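Local coordinates for probable adhesion protein (Pseudomonas aeruginosa PAO1, PDB 6R3Z), which probably captures ferrous iron or a similar divalent metal ion in the periplasm as the solute-binding protein of a metal transport system, at residues E29-G37 and D49-V59; L155-A166 and A266-Q277. All coordinates share one frame; numbering follows the deposited sequence.

Contact 1 of 2, residues E29-G37 and D49-V59; sequences EVVPLIPAG and DIKRIGTLDVV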
loop_
_atom_site.group_PDB
_atom_site.type_symbol
_atom_site.label_atom_id
_atom_site.label_comp_id
_atom_site.label_asym_id
_atom_site.label_seq_id
_atom_site.Cartn_x
_atom_site.Cartn_y
_atom_site.Cartn_z
ATOM N N GLU A 29 -9.221 -19.842 -4.707
ATOM C CA GLU A 29 -7.754 -19.850 -4.723
ATOM C C GLU A 29 -7.253 -18.414 -5.033
ATOM O O GLU A 29 -7.800 -17.736 -5.922
ATOM C CB GLU A 29 -7.209 -20.818 -5.791
ATOM C CG GLU A 29 -7.442 -22.297 -5.519
ATOM C CD GLU A 29 -6.753 -23.148 -6.567
ATOM O OE1 GLU A 29 -7.349 -23.348 -7.649
ATOM O OE2 GLU A 29 -5.601 -23.575 -6.330
ATOM N N VAL A 30 -6.214 -17.959 -4.313
ATOM C CA VAL A 30 -5.649 -16.612 -4.510
ATOM C C VAL A 30 -4.284 -16.807 -5.164
ATOM O O VAL A 30 -3.421 -17.483 -4.593
ATOM C CB VAL A 30 -5.545 -15.816 -3.178
ATOM C CG1 VAL A 30 -5.142 -14.360 -3.441
ATOM C CG2 VAL A 30 -6.851 -15.886 -2.380
ATOM N N VAL A 31 -4.096 -16.233 -6.368
ATOM C CA VAL A 31 -2.897 -16.464 -7.171
ATOM C C VAL A 31 -2.123 -15.173 -7.430
ATOM O O VAL A 31 -2.588 -14.356 -8.218
ATOM C CB VAL A 31 -3.226 -17.214 -8.508
ATOM C CG1 VAL A 31 -1.950 -17.605 -9.259
ATOM C CG2 VAL A 31 -4.125 -18.435 -8.287
ATOM N N PRO A 32 -0.910 -14.988 -6.856
ATOM C CA PRO A 32 -0.130 -13.777 -7.169
ATOM C C PRO A 32 0.325 -13.805 -8.626
ATOM O O PRO A 32 0.716 -14.867 -9.137
ATOM C CB PRO A 32 1.075 -13.868 -6.225
ATOM C CG PRO A 32 0.656 -14.859 -5.167
ATOM C CD PRO A 32 -0.183 -15.845 -5.907
ATOM N N LEU A 33 0.217 -12.651 -9.298
ATOM C CA LEU A 33 0.614 -12.531 -10.700
ATOM C C LEU A 33 2.117 -12.519 -10.844
ATOM O O LEU A 33 2.640 -12.910 -11.898
ATOM C CB LEU A 33 0.014 -11.279 -11.330
ATOM C CG LEU A 33 -1.175 -11.514 -12.272
ATOM C CD1 LEU A 33 -2.390 -12.079 -11.512
ATOM C CD2 LEU A 33 -1.584 -10.204 -12.952
ATOM N N ILE A 34 2.808 -12.011 -9.822
ATOM C CA ILE A 34 4.278 -11.927 -9.852
ATOM C C ILE A 34 4.872 -12.613 -8.606
ATOM O O ILE A 34 4.227 -12.602 -7.549
ATOM C CB ILE A 34 4.803 -10.474 -10.096
ATOM C CG1 ILE A 34 4.714 -9.568 -8.847
ATOM C CG2 ILE A 34 4.100 -9.830 -11.302
ATOM C CD1 ILE A 34 5.330 -8.109 -9.025
ATOM N N PRO A 35 6.075 -13.221 -8.699
ATOM C CA PRO A 35 6.631 -13.922 -7.523
ATOM C C PRO A 35 6.961 -12.995 -6.353
ATOM O O PRO A 35 7.140 -11.784 -6.522
ATOM C CB PRO A 35 7.909 -14.582 -8.066
ATOM C CG PRO A 35 7.739 -14.614 -9.541
ATOM C CD PRO A 35 6.947 -13.389 -9.882
ATOM N N ALA A 36 7.019 -13.583 -5.153
ATOM C CA ALA A 36 7.398 -12.886 -3.936
ATOM C C ALA A 36 8.906 -12.548 -4.045
ATOM O O ALA A 36 9.660 -13.267 -4.709
ATOM C CB ALA A 36 7.138 -13.786 -2.729
ATOM N N GLY A 37 9.315 -11.456 -3.423
ATOM C CA GLY A 37 10.711 -11.030 -3.446
ATOM C C GLY A 37 11.038 -10.008 -4.518
ATOM O O GLY A 37 12.033 -9.290 -4.393
ATOM N N ASP A 49 5.051 -15.585 -16.060
ATOM C CA ASP A 49 3.975 -14.944 -15.294
ATOM C C ASP A 49 2.752 -14.639 -16.140
ATOM O O ASP A 49 1.628 -14.817 -15.670
ATOM C CB ASP A 49 4.496 -13.706 -14.557
ATOM C CG ASP A 49 5.694 -13.975 -13.652
ATOM O OD1 ASP A 49 5.796 -15.100 -13.117
ATOM O OD2 ASP A 49 6.547 -13.079 -13.519
ATOM N N ILE A 50 2.962 -14.232 -17.405
ATOM C CA ILE A 50 1.873 -13.982 -18.353
ATOM C C ILE A 50 1.104 -15.288 -18.607
ATOM O O ILE A 50 -0.132 -15.269 -18.651
ATOM C CB ILE A 50 2.416 -13.329 -19.655
ATOM C CG1 ILE A 50 2.947 -11.907 -19.359
ATOM C CG2 ILE A 50 1.351 -13.311 -20.771
ATOM C CD1 ILE A 50 3.876 -11.316 -20.447
ATOM N N LYS A 51 1.838 -16.428 -18.709
ATOM C CA LYS A 51 1.248 -17.758 -18.934
ATOM C C LYS A 51 0.212 -18.090 -17.854
ATOM O O LYS A 51 -0.844 -18.622 -18.182
ATOM C CB LYS A 51 2.345 -18.848 -18.988
ATOM C CG LYS A 51 1.841 -20.248 -19.348
ATOM C CD LYS A 51 1.313 -20.367 -20.785
ATOM C CE LYS A 51 0.752 -21.737 -21.085
ATOM N NZ LYS A 51 1.804 -22.792 -21.078
ATOM N N ARG A 52 0.514 -17.740 -16.586
ATOM C CA ARG A 52 -0.328 -18.005 -15.403
ATOM C C ARG A 52 -1.732 -17.413 -15.473
ATOM O O ARG A 52 -2.677 -18.004 -14.937
ATOM C CB ARG A 52 0.374 -17.515 -14.137
ATOM C CG ARG A 52 1.278 -18.566 -13.534
ATOM C CD ARG A 52 1.378 -18.412 -12.026
ATOM N NE ARG A 52 2.241 -17.293 -11.644
ATOM C CZ ARG A 52 3.565 -17.369 -11.525
ATOM N NH1 ARG A 52 4.198 -18.511 -11.768
ATOM N NH2 ARG A 52 4.263 -16.305 -11.158
ATOM N N ILE A 53 -1.870 -16.253 -16.138
ATOM C CA ILE A 53 -3.151 -15.549 -16.294
ATOM C C ILE A 53 -4.192 -16.439 -17.010
ATOM O O ILE A 53 -5.363 -16.421 -16.633
ATOM C CB ILE A 53 -2.948 -14.148 -16.939
ATOM C CG1 ILE A 53 -2.171 -13.240 -15.958
ATOM C CG2 ILE A 53 -4.287 -13.496 -17.347
ATOM C CD1 ILE A 53 -1.597 -11.971 -16.527
ATOM N N GLY A 54 -3.739 -17.255 -17.964
ATOM C CA GLY A 54 -4.587 -18.201 -18.688
ATOM C C GLY A 54 -5.324 -19.216 -17.825
ATOM O O GLY A 54 -6.315 -19.783 -18.278
ATOM N N THR A 55 -4.875 -19.428 -16.559
ATOM C CA THR A 55 -5.499 -20.377 -15.626
ATOM C C THR A 55 -6.452 -19.674 -14.614
ATOM O O THR A 55 -7.054 -20.343 -13.765
ATOM C CB THR A 55 -4.420 -21.232 -14.905
ATOM O OG1 THR A 55 -3.771 -20.450 -13.896
ATOM C CG2 THR A 55 -3.374 -21.831 -15.869
ATOM N N LEU A 56 -6.586 -18.343 -14.712
ATOM C CA LEU A 56 -7.405 -17.540 -13.791
ATOM C C LEU A 56 -8.808 -17.246 -14.290
ATOM O O LEU A 56 -9.062 -17.311 -15.491
ATOM C CB LEU A 56 -6.689 -16.213 -13.439
ATOM C CG LEU A 56 -5.229 -16.282 -12.986
ATOM C CD1 LEU A 56 -4.675 -14.898 -12.746
ATOM C CD2 LEU A 56 -5.077 -17.119 -11.754
ATOM N N ASP A 57 -9.718 -16.896 -13.350
ATOM C CA ASP A 57 -11.099 -16.532 -13.649
ATOM C C ASP A 57 -11.337 -15.034 -13.552
ATOM O O ASP A 57 -12.330 -14.539 -14.089
ATOM C CB ASP A 57 -12.062 -17.244 -12.686
ATOM C CG ASP A 57 -11.938 -18.738 -12.806
ATOM O OD1 ASP A 57 -12.168 -19.267 -13.923
ATOM O OD2 ASP A 57 -11.552 -19.372 -11.814
ATOM N N VAL A 58 -10.494 -14.336 -12.779
ATOM C CA VAL A 58 -10.614 -12.902 -12.501
ATOM C C VAL A 58 -9.303 -12.368 -11.952
ATOM O O VAL A 58 -8.575 -13.111 -11.274
ATOM C CB VAL A 58 -11.815 -12.588 -11.539
ATOM C CG1 VAL A 58 -11.673 -13.296 -10.180
ATOM C CG2 VAL A 58 -12.029 -11.078 -11.349
ATOM N N VAL A 59 -9.005 -11.084 -12.231
ATOM C CA VAL A 59 -7.829 -10.426 -11.659
ATOM C C VAL A 59 -8.303 -9.190 -10.875
ATOM O O VAL A 59 -9.024 -8.362 -11.423
ATOM C CB VAL A 59 -6.733 -10.032 -12.708
ATOM C CG1 VAL A 59 -5.538 -9.361 -12.030
ATOM C CG2 VAL A 59 -6.265 -11.240 -13.531
#

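Contact 2 of 2, residues L155-A166 and A266-Q277; sequences LRADALARLNKA and ARNLDTVVRAIQ. With EDO (1,2-ethanediol), chain H; EDO (1,2-ethanediol), chain I.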
loop_
_atom_site.group_PDB
_atom_site.type_symbol
_atom_site.label_atom_id
_atom_site.label_comp_id
_atom_site.label_asym_id
_atom_site.label_seq_id
_atom_site.Cartn_x
_atom_site.Cartn_y
_atom_site.Cartn_z
ATOM N N LEU A 155 -7.275 -2.613 14.886
ATOM C CA LEU A 155 -5.851 -2.387 14.696
ATOM C C LEU A 155 -5.598 -0.867 14.814
ATOM O O LEU A 155 -4.661 -0.449 15.496
ATOM C CB LEU A 155 -5.552 -2.867 13.262
ATOM C CG LEU A 155 -4.159 -2.927 12.738
ATOM C CD1 LEU A 155 -4.135 -3.901 11.581
ATOM C CD2 LEU A 155 -3.700 -1.556 12.229
ATOM N N ARG A 156 -6.440 -0.056 14.144
ATOM C CA ARG A 156 -6.292 1.397 14.137
ATOM C C ARG A 156 -6.575 1.966 15.538
ATOM O O ARG A 156 -5.789 2.775 16.039
ATOM C CB ARG A 156 -7.197 2.027 13.068
ATOM C CG ARG A 156 -7.034 3.540 12.988
ATOM C CD ARG A 156 -7.838 4.155 11.871
ATOM N NE ARG A 156 -7.690 5.613 11.867
ATOM C CZ ARG A 156 -8.458 6.449 12.557
ATOM N NH1 ARG A 156 -9.455 5.985 13.305
ATOM N NH2 ARG A 156 -8.247 7.758 12.491
ATOM N N ALA A 157 -7.660 1.484 16.190
ATOM C CA ALA A 157 -8.034 1.898 17.542
ATOM C C ALA A 157 -6.900 1.585 18.534
ATOM O O ALA A 157 -6.571 2.445 19.354
ATOM C CB ALA A 157 -9.324 1.193 17.978
ATOM N N ASP A 158 -6.284 0.380 18.428
ATOM C CA ASP A 158 -5.194 -0.067 19.309
ATOM C C ASP A 158 -3.962 0.829 19.169
ATOM O O ASP A 158 -3.379 1.237 20.183
ATOM C CB ASP A 158 -4.846 -1.540 19.073
ATOM C CG ASP A 158 -5.892 -2.527 19.573
ATOM O OD1 ASP A 158 -6.770 -2.115 20.373
ATOM O OD2 ASP A 158 -5.832 -3.707 19.173
ATOM N N ALA A 159 -3.622 1.211 17.919
ATOM C CA ALA A 159 -2.511 2.118 17.682
ATOM C C ALA A 159 -2.816 3.513 18.295
ATOM O O ALA A 159 -1.977 4.055 19.015
ATOM C CB ALA A 159 -2.263 2.240 16.190
ATOM N N LEU A 160 -4.039 4.044 18.073
ATOM C CA LEU A 160 -4.445 5.351 18.595
ATOM C C LEU A 160 -4.548 5.403 20.121
ATOM O O LEU A 160 -4.423 6.482 20.705
ATOM C CB LEU A 160 -5.742 5.842 17.949
ATOM C CG LEU A 160 -5.669 6.162 16.443
ATOM C CD1 LEU A 160 -7.019 6.658 15.937
ATOM C CD2 LEU A 160 -4.598 7.210 16.136
ATOM N N ALA A 161 -4.764 4.236 20.767
ATOM C CA ALA A 161 -4.818 4.119 22.228
ATOM C C ALA A 161 -3.456 4.469 22.861
ATOM O O ALA A 161 -3.387 4.690 24.080
ATOM C CB ALA A 161 -5.238 2.705 22.627
ATOM N N ARG A 162 -2.374 4.528 22.029
ATOM C CA ARG A 162 -1.049 4.892 22.498
ATOM C C ARG A 162 -0.715 6.346 22.149
ATOM O O ARG A 162 0.389 6.817 22.447
ATOM C CB ARG A 162 -0.006 3.909 21.949
ATOM C CG ARG A 162 -0.042 2.590 22.708
ATOM C CD ARG A 162 -0.075 1.375 21.819
ATOM N NE ARG A 162 -0.052 0.155 22.638
ATOM C CZ ARG A 162 -1.114 -0.599 22.905
ATOM N NH1 ARG A 162 -0.991 -1.680 23.667
ATOM N NH2 ARG A 162 -2.305 -0.286 22.404
ATOM N N LEU A 163 -1.670 7.066 21.535
ATOM C CA LEU A 163 -1.441 8.462 21.166
ATOM C C LEU A 163 -2.089 9.400 22.189
ATOM O O LEU A 163 -3.317 9.437 22.279
ATOM C CB LEU A 163 -1.989 8.758 19.762
ATOM C CG LEU A 163 -1.724 10.178 19.255
ATOM C CD1 LEU A 163 -0.231 10.385 18.917
ATOM C CD2 LEU A 163 -2.639 10.527 18.095
ATOM N N ASN A 164 -1.267 10.166 22.936
ATOM C CA ASN A 164 -1.804 11.097 23.918
ATOM C C ASN A 164 -2.444 12.317 23.273
ATOM O O ASN A 164 -3.620 12.600 23.499
ATOM C CB ASN A 164 -0.736 11.545 24.923
ATOM C CG ASN A 164 -0.456 10.490 25.956
ATOM O OD1 ASN A 164 0.246 9.517 25.687
ATOM N ND2 ASN A 164 -1.003 10.660 27.161
ATOM N N LYS A 165 -1.649 13.045 22.508
ATOM C CA LYS A 165 -2.038 14.300 21.885
ATOM C C LYS A 165 -1.722 14.307 20.408
ATOM O O LYS A 165 -0.790 13.632 19.942
ATOM C CB LYS A 165 -1.244 15.460 22.521
ATOM C CG LYS A 165 -1.430 15.638 24.019
ATOM C CD LYS A 165 -0.683 16.868 24.510
ATOM C CE LYS A 165 -1.158 17.329 25.871
ATOM N NZ LYS A 165 -0.733 16.407 26.952
ATOM N N ALA A 166 -2.425 15.181 19.697
ATOM C CA ALA A 166 -2.152 15.464 18.300
ATOM C C ALA A 166 -0.803 16.206 18.306
ATOM O O ALA A 166 -0.445 16.816 19.325
ATOM C CB ALA A 166 -3.242 16.375 17.762
ATOM N N ALA A 266 -0.150 -2.508 11.468
ATOM C CA ALA A 266 -0.095 -2.263 12.921
ATOM C C ALA A 266 1.285 -1.628 13.252
ATOM O O ALA A 266 1.337 -0.595 13.917
ATOM C CB ALA A 266 -0.293 -3.565 13.690
ATOM N N ARG A 267 2.376 -2.182 12.679
ATOM C CA ARG A 267 3.723 -1.647 12.885
ATOM C C ARG A 267 3.879 -0.236 12.297
ATOM O O ARG A 267 4.502 0.619 12.941
ATOM C CB ARG A 267 4.798 -2.622 12.391
ATOM C CG ARG A 267 4.851 -3.859 13.309
ATOM C CD ARG A 267 6.226 -4.500 13.327
ATOM N NE ARG A 267 6.509 -5.216 12.085
ATOM C CZ ARG A 267 6.237 -6.502 11.886
ATOM N NH1 ARG A 267 5.650 -7.221 12.839
ATOM N NH2 ARG A 267 6.545 -7.079 10.734
ATOM N N ASN A 268 3.250 0.025 11.129
ATOM C CA ASN A 268 3.272 1.344 10.477
ATOM C C ASN A 268 2.608 2.388 11.393
ATOM O O ASN A 268 3.207 3.413 11.709
ATOM C CB ASN A 268 2.551 1.290 9.137
ATOM C CG ASN A 268 3.463 0.816 8.024
ATOM O OD1 ASN A 268 4.679 0.670 8.211
ATOM N ND2 ASN A 268 2.891 0.575 6.851
ATOM N N LEU A 269 1.388 2.098 11.840
ATOM C CA LEU A 269 0.669 2.995 12.747
ATOM C C LEU A 269 1.416 3.225 14.074
ATOM O O LEU A 269 1.432 4.352 14.574
ATOM C CB LEU A 269 -0.767 2.491 12.970
ATOM C CG LEU A 269 -1.708 2.555 11.738
ATOM C CD1 LEU A 269 -3.083 1.986 12.065
ATOM C CD2 LEU A 269 -1.883 3.979 11.224
ATOM N N ASP A 270 2.051 2.177 14.628
ATOM C CA ASP A 270 2.807 2.291 15.885
ATOM C C ASP A 270 4.010 3.223 15.704
ATOM O O ASP A 270 4.312 4.000 16.600
ATOM C CB ASP A 270 3.285 0.923 16.380
ATOM C CG ASP A 270 2.190 0.038 16.933
ATOM O OD1 ASP A 270 1.108 0.577 17.292
ATOM O OD2 ASP A 270 2.407 -1.192 17.005
ATOM N N THR A 271 4.696 3.135 14.533
ATOM C CA THR A 271 5.861 3.975 14.239
ATOM C C THR A 271 5.434 5.446 14.101
ATOM O O THR A 271 6.090 6.319 14.672
ATOM C CB THR A 271 6.618 3.421 13.020
ATOM O OG1 THR A 271 7.140 2.118 13.367
ATOM C CG2 THR A 271 7.759 4.347 12.566
ATOM N N VAL A 272 4.303 5.710 13.410
ATOM C CA VAL A 272 3.789 7.080 13.283
ATOM C C VAL A 272 3.449 7.620 14.685
ATOM O O VAL A 272 3.829 8.750 15.003
ATOM C CB VAL A 272 2.595 7.190 12.301
ATOM C CG1 VAL A 272 2.045 8.620 12.262
ATOM C CG2 VAL A 272 3.017 6.742 10.893
ATOM N N VAL A 273 2.749 6.803 15.515
ATOM C CA VAL A 273 2.413 7.201 16.882
ATOM C C VAL A 273 3.692 7.503 17.679
ATOM O O VAL A 273 3.761 8.527 18.346
ATOM C CB VAL A 273 1.501 6.165 17.583
ATOM C CG1 VAL A 273 1.439 6.399 19.099
ATOM C CG2 VAL A 273 0.098 6.188 16.979
ATOM N N ARG A 274 4.699 6.624 17.591
ATOM C CA ARG A 274 5.986 6.830 18.300
ATOM C C ARG A 274 6.648 8.162 17.890
ATOM O O ARG A 274 7.089 8.912 18.767
ATOM C CB ARG A 274 6.955 5.667 18.065
ATOM C CG ARG A 274 8.185 5.766 18.966
ATOM C CD ARG A 274 8.995 4.484 19.012
ATOM N NE ARG A 274 9.542 4.129 17.703
ATOM C CZ ARG A 274 10.732 4.518 17.250
ATOM N NH1 ARG A 274 11.152 4.127 16.053
ATOM N NH2 ARG A 274 11.519 5.291 17.998
ATOM N N ALA A 275 6.679 8.468 16.574
ATOM C CA ALA A 275 7.244 9.725 16.044
ATOM C C ALA A 275 6.524 10.934 16.678
ATOM O O ALA A 275 7.179 11.884 17.134
ATOM C CB ALA A 275 7.103 9.758 14.529
ATOM N N ILE A 276 5.185 10.868 16.775
ATOM C CA ILE A 276 4.425 11.974 17.376
ATOM C C ILE A 276 4.743 12.070 18.898
ATOM O O ILE A 276 5.014 13.161 19.403
ATOM C CB ILE A 276 2.898 11.833 17.114
ATOM C CG1 ILE A 276 2.569 11.862 15.595
ATOM C CG2 ILE A 276 2.108 12.910 17.898
ATOM C CD1 ILE A 276 1.143 11.279 15.213
ATOM N N GLN A 277 4.709 10.937 19.599
ATOM C CA GLN A 277 4.996 10.866 21.038
ATOM C C GLN A 277 6.390 11.450 21.350
ATOM O O GLN A 277 6.532 12.206 22.314
ATOM C CB GLN A 277 4.877 9.424 21.555
ATOM C CG GLN A 277 3.456 8.824 21.490
ATOM C CD GLN A 277 2.487 9.365 22.518
ATOM O OE1 GLN A 277 1.534 10.076 22.183
ATOM N NE2 GLN A 277 2.690 9.027 23.787
HETATM C C1 EDO H . 0.084 -2.470 19.762
HETATM O O1 EDO H . 1.237 -1.642 19.754
HETATM C C2 EDO H . -1.141 -1.602 19.427
HETATM O O2 EDO H . -0.923 -0.928 18.201
HETATM C C1 EDO I . -4.282 -3.944 24.146
HETATM O O1 EDO I . -2.956 -3.856 23.642
HETATM C C2 EDO I . -5.263 -3.253 23.167
HETATM O O2 EDO I . -4.889 -1.892 22.962
HETATM O O HOH W 1 0.744 2.941 18.759
HETATM O O HOH W 2 1.189 12.657 21.557
#

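Contact 1 of 2, residues E29-G37 and D49-V59
L33 pushes its forked tip among I53, L56 and V59 in the closely packed apolar part of the contact. Its CD2 meets I53 CD1 at 4.0 Å and V59 CG1 at 4.1 Å, while CD1 turns to L56 CD1, 3.8 Å away. The CA-CB bond of L33 points away from 49-59; a chi1 of -105°, well off a staggered value, swings the fork back onto the apolar cluster. L56 serves two partners with its two methyls: CD1 goes to L33, and CD2 lies against the branch point of V31, 3.7 Å from V31 CB and almost as near to CG2. Past L33 the contact turns polar. D49 CB lies 3.3 Å from L33 O, a carbonyl buried here without any polar partner in the model. The R52 chain bends at chi3 (-76°) and brings its guanidinium round to D49, where NH2 and OD1 form a salt bridge of 2.8 Å. P35 CD reaches the edge of that guanidinium, near its plane, and also rests 3.7 Å from D49 OD2. This second carboxylate oxygen accepts a hydrogen bond from Y43 OH and forms a salt bridge with R46; these partners probably keep D49 ionised and its rotation fixed. R52, on the looser side, stays partly exposed to solvent, whereas L33, I53, L56 and V59 are all buried. In the fold, edge strand 29-32 pairs with strand 8-11, which separates it from strand 58-61 in the parallel sheet. Helix 47-53 and the turn after it pack beside this edge, helix 68-76 adds A70 to L33 and M73 to I53, and V30 points instead to helix 14-24.

Contact 2 of 2, residues L155-A166 and A266-Q277
Q277, in the last turn of helix 260-277, reaches over to the chain that follows helix 138-160. Its CB leaves the helix with CG beside the backbone N; CG comes 3.8 Å from R162 O, and a bend at chi2 (-73°) lays CD close to the same carbonyl. The amide then splits its work: OE1 accepts a hydrogen bond from N164 N at 2.9 Å, nearly straight at 167°, while NE2 donates to N164 OD1 at 3.1 Å. The two bonds hold N164 by backbone and side chain at once, with the two amides nearly coplanar. OE1 also accepts a hydrogen bond from a water, which in turn accepts one from K165 N.

Methyl groups make much of the remaining contact. L163 CD1 presses on I276 CG2 at 3.6 Å, and V273 lays its methyls against backbone carbonyls, CG1 toward R162 O and CG2 toward A159 O. The small A159 allows CB to sit 3.6 Å from L269 CB, and the L155 and L269 side chains cross at about a right angle, touching through CD2 and CD1. On the exposed flank a water donates to both A159 O and D270 OD1, and D270 also accepts from both hydroxyls of one ethanediol, probably a crystallisation additive.

The axes of 155-160 and 266-277 approach to 9.2 Å, with a crossing angle of -23°, a nearly parallel pair. Helix 138-160 is probably the long linking helix that joins the two lobes in this family; here its C-terminal end packs on the last helix of the chain.

Contact 1 and contact 2 follow one another along the chain and lie on opposite sides of its centre, their centres 35 Å apart and their nearest atoms about 15 Å apart. They share no secondary structure. Contact 1 belongs to the first parallel sheet, at edge strand 29-32, whereas contact 2 joins helix 138-160 to helix 260-277, which packs on strand 244-248 at the edge of the second sheet. The nickel ion is held by six histidines from both halves: H41, H66 and H111, then H177, H199 and H250. Contact 1 is packing within the N-terminal lobe, while contact 2 joins the end of the probable linking helix to the helix lying on the second sheet.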